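Local atomic coordinates of protein yciO (Escherichia coli, PDB entry 1K7J), a protein that is of uncharacterised function but belongs to the SUA5 family and may bind double-stranded RNA. Residues Ile30-Asp35 against Pro127-Leu132. Sequence-based numbering, arbitrary orientation.
Sequences IVYPTD and PIAQAL
P33 and I128 meet at about a right angle, the proline ring lying across the CG2 and CD1 methyls of the isoleucine. The ring touches with its CG corner: P33 CG faces both methyls from one side, standing 3.7 Å from I128 CG2 and 3.8 Å from I128 CD1, and P33 CD adds a longer contact to CG2. The first torsion of I128 (chi1 -71°) sets CG2 anti to the backbone N, where it meets P33 CG, while CG1 sits beside that N.

One helical turn further on, L132 offers a single methyl to Y32. Its CD1 lies 3.7 Å from Y32 CB and 3.8 Å from Y32 CD2, meeting the root of the tyrosine and the ring atoms next to it, and the two side chains cross obliquely. Between these pairs A129 CB reaches the ring at its edge, near the ring plane, with Y32 CE2 4.2 Å away; the same methyl packs more closely on the backbone, 3.6 Å from P33 O. That carbonyl is not left without a polar partner, for N126, just before the helix, donates ND2 to it.

Here is a worked case of helix-on-sheet packing in a YrdC-like fold: helix 127-136 lies against strand 30-34 of the mixed sheet. The axes of strand 30-34 and of helix residues 127-132 approach to 7.1 Å, their directions 121° apart. I128, A129 and L132 form the helix face that meets the strand, and the touching residues are all buried. I172 of the neighbouring strand 170-173 packs on both P33 and L132, while I17 and A20 of helix 14-25 also touch L132. Y32 OH is hydrogen-bonded outside the contact, to S142 OG on strand 140-144.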
loop_
_atom_site.group_PDB
_atom_site.type_symbol
_atom_site.label_atom_id
_atom_site.label_comp_id
_atom_site.label_asym_id
_atom_site.label_seq_id
_atom_site.Cartn_x
_atom_site.Cartn_y
_atom_site.Cartn_z
ATOM N N ILE A 30 -5.104 0.176 -10.059
ATOM C CA ILE A 30 -3.882 0.763 -10.587
ATOM C C ILE A 30 -2.623 0.211 -9.944
ATOM O O ILE A 30 -2.661 -0.391 -8.871
ATOM C CB ILE A 30 -3.861 2.301 -10.394
ATOM C CG1 ILE A 30 -3.595 2.646 -8.924
ATOM C CG2 ILE A 30 -5.193 2.901 -10.837
ATOM C CD1 ILE A 30 -3.393 4.131 -8.673
ATOM N N VAL A 31 -1.507 0.408 -10.636
ATOM C CA VAL A 31 -0.203 0.008 -10.138
ATOM C C VAL A 31 0.513 1.339 -9.970
ATOM O O VAL A 31 0.553 2.152 -10.897
ATOM C CB VAL A 31 0.568 -0.866 -11.149
ATOM C CG1 VAL A 31 2.013 -1.049 -10.683
ATOM C CG2 VAL A 31 -0.111 -2.224 -11.280
ATOM N N TYR A 32 1.050 1.582 -8.784
ATOM C CA TYR A 32 1.746 2.835 -8.536
ATOM C C TYR A 32 3.012 2.621 -7.722
ATOM O O TYR A 32 3.127 1.661 -6.966
ATOM C CB TYR A 32 0.825 3.830 -7.823
ATOM C CG TYR A 32 0.381 3.423 -6.436
ATOM C CD1 TYR A 32 -0.613 2.461 -6.247
ATOM C CD2 TYR A 32 0.931 4.030 -5.309
ATOM C CE1 TYR A 32 -1.052 2.119 -4.960
ATOM C CE2 TYR A 32 0.501 3.698 -4.026
ATOM C CZ TYR A 32 -0.491 2.746 -3.858
ATOM O OH TYR A 32 -0.938 2.445 -2.587
ATOM N N PRO A 33 3.982 3.529 -7.863
ATOM C CA PRO A 33 5.244 3.415 -7.133
ATOM C C PRO A 33 5.182 3.873 -5.683
ATOM O O PRO A 33 4.449 4.801 -5.351
ATOM C CB PRO A 33 6.178 4.295 -7.950
ATOM C CG PRO A 33 5.259 5.422 -8.359
ATOM C CD PRO A 33 4.007 4.681 -8.786
ATOM N N THR A 34 5.947 3.205 -4.821
ATOM C CA THR A 34 6.049 3.599 -3.418
ATOM C C THR A 34 7.545 3.597 -3.123
ATOM O O THR A 34 8.352 3.254 -3.990
ATOM C CB THR A 34 5.362 2.607 -2.437
ATOM O OG1 THR A 34 6.165 1.428 -2.295
ATOM C CG2 THR A 34 3.974 2.231 -2.935
ATOM N N ASP A 35 7.916 3.983 -1.911
ATOM C CA ASP A 35 9.322 4.004 -1.522
ATOM C C ASP A 35 9.883 2.583 -1.431
ATOM O O ASP A 35 11.096 2.385 -1.497
ATOM C CB ASP A 35 9.472 4.688 -0.169
ATOM C CG ASP A 35 8.551 4.099 0.873
ATOM O OD1 ASP A 35 7.373 4.511 0.917
ATOM O OD2 ASP A 35 8.999 3.207 1.626
ATOM N N PRO A 127 7.109 11.024 -3.420
ATOM C CA PRO A 127 6.224 12.050 -3.975
ATOM C C PRO A 127 5.000 11.575 -4.749
ATOM O O PRO A 127 3.906 12.107 -4.556
ATOM C CB PRO A 127 7.167 12.881 -4.840
ATOM C CG PRO A 127 8.451 12.814 -4.068
ATOM C CD PRO A 127 8.517 11.338 -3.725
ATOM N N ILE A 128 5.161 10.586 -5.623
ATOM C CA ILE A 128 4.012 10.130 -6.398
ATOM C C ILE A 128 2.912 9.538 -5.521
ATOM O O ILE A 128 1.745 9.905 -5.656
ATOM C CB ILE A 128 4.431 9.112 -7.490
ATOM C CG1 ILE A 128 5.208 9.842 -8.593
ATOM C CG2 ILE A 128 3.202 8.435 -8.091
ATOM C CD1 ILE A 128 5.770 8.924 -9.676
ATOM N N ALA A 129 3.277 8.639 -4.610
ATOM C CA ALA A 129 2.281 8.025 -3.738
ATOM C C ALA A 129 1.629 9.086 -2.854
ATOM O O ALA A 129 0.412 9.083 -2.668
ATOM C CB ALA A 129 2.924 6.938 -2.883
ATOM N N GLN A 130 2.432 9.998 -2.315
ATOM C CA GLN A 130 1.880 11.050 -1.473
ATOM C C GLN A 130 0.919 11.937 -2.264
ATOM O O GLN A 130 -0.134 12.325 -1.756
ATOM C CB GLN A 130 3.001 11.895 -0.870
ATOM C CG GLN A 130 3.582 11.306 0.412
ATOM C CD GLN A 130 2.578 11.312 1.549
ATOM O OE1 GLN A 130 1.916 12.318 1.795
ATOM N NE2 GLN A 130 2.469 10.193 2.255
ATOM N N ALA A 131 1.271 12.240 -3.511
ATOM C CA ALA A 131 0.420 13.076 -4.351
ATOM C C ALA A 131 -0.910 12.375 -4.635
ATOM O O ALA A 131 -1.969 13.002 -4.610
ATOM C CB ALA A 131 1.136 13.410 -5.664
ATOM N N LEU A 132 -0.855 11.074 -4.906
ATOM C CA LEU A 132 -2.071 10.315 -5.173
ATOM C C LEU A 132 -2.996 10.352 -3.957
ATOM O O LEU A 132 -4.204 10.576 -4.083
ATOM C CB LEU A 132 -1.728 8.859 -5.518
ATOM C CG LEU A 132 -1.047 8.605 -6.869
ATOM C CD1 LEU A 132 -0.580 7.152 -6.952
ATOM C CD2 LEU A 132 -2.019 8.918 -8.002
#